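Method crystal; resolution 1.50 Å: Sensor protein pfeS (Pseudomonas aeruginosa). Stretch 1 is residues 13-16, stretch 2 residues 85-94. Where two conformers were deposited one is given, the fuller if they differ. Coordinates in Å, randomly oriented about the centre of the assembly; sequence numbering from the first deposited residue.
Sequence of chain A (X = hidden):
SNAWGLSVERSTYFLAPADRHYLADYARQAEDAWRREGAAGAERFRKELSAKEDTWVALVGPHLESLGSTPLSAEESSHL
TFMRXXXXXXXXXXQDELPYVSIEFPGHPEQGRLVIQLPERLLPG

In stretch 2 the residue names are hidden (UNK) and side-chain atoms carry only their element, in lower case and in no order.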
# COMPACT_ATOMS: atom_id res chain seq x y z
N TYR A 13 -11.77 13.73 -13.71
CA TYR A 13 -10.91 13.16 -12.68
C TYR A 13 -11.05 11.64 -12.58
O TYR A 13 -10.32 10.99 -11.84
CB TYR A 13 -11.21 13.81 -11.32
CG TYR A 13 -10.11 14.73 -10.85
CD1 TYR A 13 -9.65 14.70 -9.54
CD2 TYR A 13 -9.51 15.63 -11.72
CE1 TYR A 13 -8.64 15.54 -9.10
CE2 TYR A 13 -8.50 16.48 -11.30
CZ TYR A 13 -8.07 16.43 -9.99
OH TYR A 13 -7.07 17.28 -9.57
N PHE A 14 -11.99 11.07 -13.34
CA PHE A 14 -12.20 9.63 -13.36
C PHE A 14 -11.81 9.03 -14.70
O PHE A 14 -12.03 9.65 -15.75
CB PHE A 14 -13.66 9.30 -13.09
CG PHE A 14 -14.12 9.63 -11.70
CD1 PHE A 14 -14.00 8.71 -10.68
CD2 PHE A 14 -14.69 10.87 -11.43
CE1 PHE A 14 -14.43 9.02 -9.39
CE2 PHE A 14 -15.12 11.18 -10.15
CZ PHE A 14 -14.99 10.26 -9.13
N LEU A 15 -11.25 7.82 -14.67
CA LEU A 15 -10.99 7.09 -15.90
C LEU A 15 -12.30 6.83 -16.63
O LEU A 15 -13.31 6.51 -16.00
CB LEU A 15 -10.30 5.77 -15.60
CG LEU A 15 -8.90 5.81 -14.98
CD1 LEU A 15 -8.44 4.38 -14.74
CD2 LEU A 15 -7.92 6.55 -15.88
N ALA A 16 -12.28 6.97 -17.95
CA ALA A 16 -13.43 6.61 -18.76
C ALA A 16 -13.73 5.12 -18.59
O ALA A 16 -12.81 4.32 -18.40
CB ALA A 16 -13.16 6.92 -20.23
N UNK A 85 -7.83 2.47 -6.94
CA UNK A 85 -8.60 1.50 -7.71
C UNK A 85 -9.14 2.14 -8.99
O UNK A 85 -9.21 3.37 -9.09
c UNK A 85 -9.26 0.01 -5.74
c UNK A 85 -9.74 0.91 -6.88
n UNK A 85 -11.13 -2.27 -3.30
c UNK A 85 -10.43 -0.72 -5.12
c UNK A 85 -9.99 -1.53 -3.91
N UNK A 86 -9.54 1.31 -9.94
CA UNK A 86 -9.91 1.79 -11.27
C UNK A 86 -11.04 2.82 -11.28
O UNK A 86 -11.09 3.67 -12.17
c UNK A 86 -9.57 -1.48 -13.37
c UNK A 86 -10.28 0.62 -12.19
c UNK A 86 -9.10 -0.19 -12.71
c UNK A 86 -8.26 0.63 -13.68
N UNK A 87 -11.95 2.74 -10.31
CA UNK A 87 -13.09 3.66 -10.30
C UNK A 87 -12.94 4.82 -9.32
O UNK A 87 -13.91 5.53 -9.03
c UNK A 87 -14.44 2.15 -8.78
o UNK A 87 -15.56 1.77 -8.37
o UNK A 87 -13.37 1.93 -8.17
c UNK A 87 -14.41 2.92 -10.08
N UNK A 88 -11.73 5.01 -8.80
CA UNK A 88 -11.47 6.11 -7.88
C UNK A 88 -10.98 7.33 -8.64
O UNK A 88 -10.45 7.22 -9.75
c UNK A 88 -8.79 4.41 -4.30
c UNK A 88 -10.83 3.12 -4.18
c UNK A 88 -10.06 4.12 -4.81
c UNK A 88 -10.38 2.42 -3.07
c UNK A 88 -10.40 5.70 -6.86
c UNK A 88 -10.83 4.62 -5.91
c UNK A 88 -12.01 3.93 -5.90
c UNK A 88 -8.34 3.71 -3.19
c UNK A 88 -9.14 2.72 -2.59
n UNK A 88 -12.02 3.03 -4.86
N UNK A 89 -11.13 8.53 -8.05
CA UNK A 89 -10.57 9.72 -8.68
C UNK A 89 -9.06 9.57 -8.92
O UNK A 89 -8.37 8.98 -8.08
c UNK A 89 -11.95 10.31 -6.80
c UNK A 89 -11.77 8.82 -6.75
c UNK A 89 -10.84 10.83 -7.66
N UNK A 90 -8.57 10.10 -10.04
CA UNK A 90 -7.16 9.99 -10.42
C UNK A 90 -6.53 11.37 -10.58
O UNK A 90 -7.11 12.25 -11.20
c UNK A 90 -7.03 9.27 -11.76
c UNK A 90 -7.64 7.89 -11.80
c UNK A 90 -7.58 5.06 -11.12
se UNK A 90 -6.33 6.53 -11.38
N UNK A 91 -5.32 11.54 -10.05
CA UNK A 91 -4.59 12.79 -10.25
C UNK A 91 -3.12 12.68 -9.87
O UNK A 91 -2.72 11.79 -9.12
o UNK A 91 -4.61 14.10 -8.21
c UNK A 91 -5.24 13.93 -9.46
N UNK A 92 -2.32 13.60 -10.41
CA UNK A 92 -0.90 13.66 -10.08
C UNK A 92 -0.67 14.51 -8.83
O UNK A 92 0.38 14.43 -8.20
c UNK A 92 2.50 13.37 -14.69
c UNK A 92 0.43 14.27 -13.70
c UNK A 92 -0.35 13.59 -12.59
n UNK A 92 1.85 13.92 -13.68
n UNK A 92 3.79 13.08 -14.58
c UNK A 92 -0.10 14.25 -11.25
n UNK A 92 1.87 13.12 -15.83
N UNK A 93 -1.67 15.31 -8.48
CA UNK A 93 -1.61 16.26 -7.36
C UNK A 93 -0.81 15.79 -6.14
O UNK A 93 0.32 16.22 -5.92
n UNK A 93 -6.11 21.26 -8.84
c UNK A 93 -3.77 17.56 -7.89
c UNK A 93 -5.42 20.47 -8.03
n UNK A 93 -5.86 20.24 -6.80
n UNK A 93 -4.28 19.91 -8.45
c UNK A 93 -3.45 19.02 -7.64
c UNK A 93 -3.02 16.65 -6.92
N UNK A 94 -1.43 14.91 -5.36
CA UNK A 94 -0.94 14.56 -4.02
C UNK A 94 0.53 14.14 -3.96
O UNK A 94 1.21 14.46 -2.98
c UNK A 94 -3.52 12.73 -1.71
c UNK A 94 -2.47 13.78 -2.04
c UNK A 94 -1.83 13.48 -3.41
c UNK A 94 -3.07 15.18 -2.01
O HOH W 1 -11.33 6.39 -12.17

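Position 85 carries four carbons in a row ending in a nitrogen. The chain is extended beyond its first torsion and reaches nothing on stretch 1. This is lysine, K85. Its backbone O accepts a hydrogen bond from the backbone N of position 88 at 3.0 Å, which closes a type I beta turn.

Position 86 has four carbons, forked at the second. One branch tip lies 3.9 Å from CD1 of L15. A fork one carbon beyond CB means leucine, L86; the nearby tip is CD2. Its backbone O is 3.8 Å from CD1 of L15.

Position 87 has two carbons, the second carrying two oxygens. That is a carboxylate on a short stem, so the residue is aspartate, D87. Its CB points away from stretch 1. The contact is made by the backbone instead: D87 O sits at the edge of the F14 ring, 3.5 Å from CE1 of F14.

Position 88 has one carbon followed by fused five- and six-membered rings holding eight carbons and one nitrogen. Only an indole fits, so this is tryptophan, W88. The side chain is buried and its CB points away from stretch 1. The backbone C lies 3.9 Å from CD1 of F14.

Position 89 has three carbons that close a ring onto the backbone N. This is proline, P89, with a C-gamma exo pucker. CD of P89 is 3.8 Å from CE1 of F14, and CA of P89 lies over one face of that ring. The same CA makes a CA-H...O contact of 3.4 Å with O of Y13.

Position 90 has two carbons, a selenium and a terminal carbon, unbranched. Selenium identifies selenomethionine, M90. Its CE packs 3.8 Å from CD1 of L15, and its backbone O lies over one face of the Y13 ring.

Position 91 has one carbon and one oxygen, hence serine, S91. Its CB points toward stretch 1 and is 3.8 Å from CE1 of Y13. OG of S91 accepts a weak hydrogen bond from the backbone N of position 93, at 3.2 Å.

Position 92 has three carbons, a nitrogen, then a carbon carrying two more nitrogens. This is arginine, R92. The end of its side chain leads away, and it makes no contact with stretch 1.

Position 93 repeats that pattern and is also arginine, R93. Here CG is 3.7 Å from OH of Y13, and that hydroxyl lies over one face of the guanidinium.

Position 94 has four carbons, forked at the second: leucine, L94. It is out of reach of stretch 1.

The contact has one direct hydrogen bond, from M90 N to Y13 O, at 2.7 Å and nearly straight at 164°. Water 1 adds a bridge: it accepts from L15 N at 2.9 Å and donates to L86 O and W88 O, each at 2.7 Å. Around these polar links, F14 packs on P89, while L15 meets L86 and M90. Together the stretches bury 453 Å².

Stretch 2, residues 85-94: KLDWPMSRRL
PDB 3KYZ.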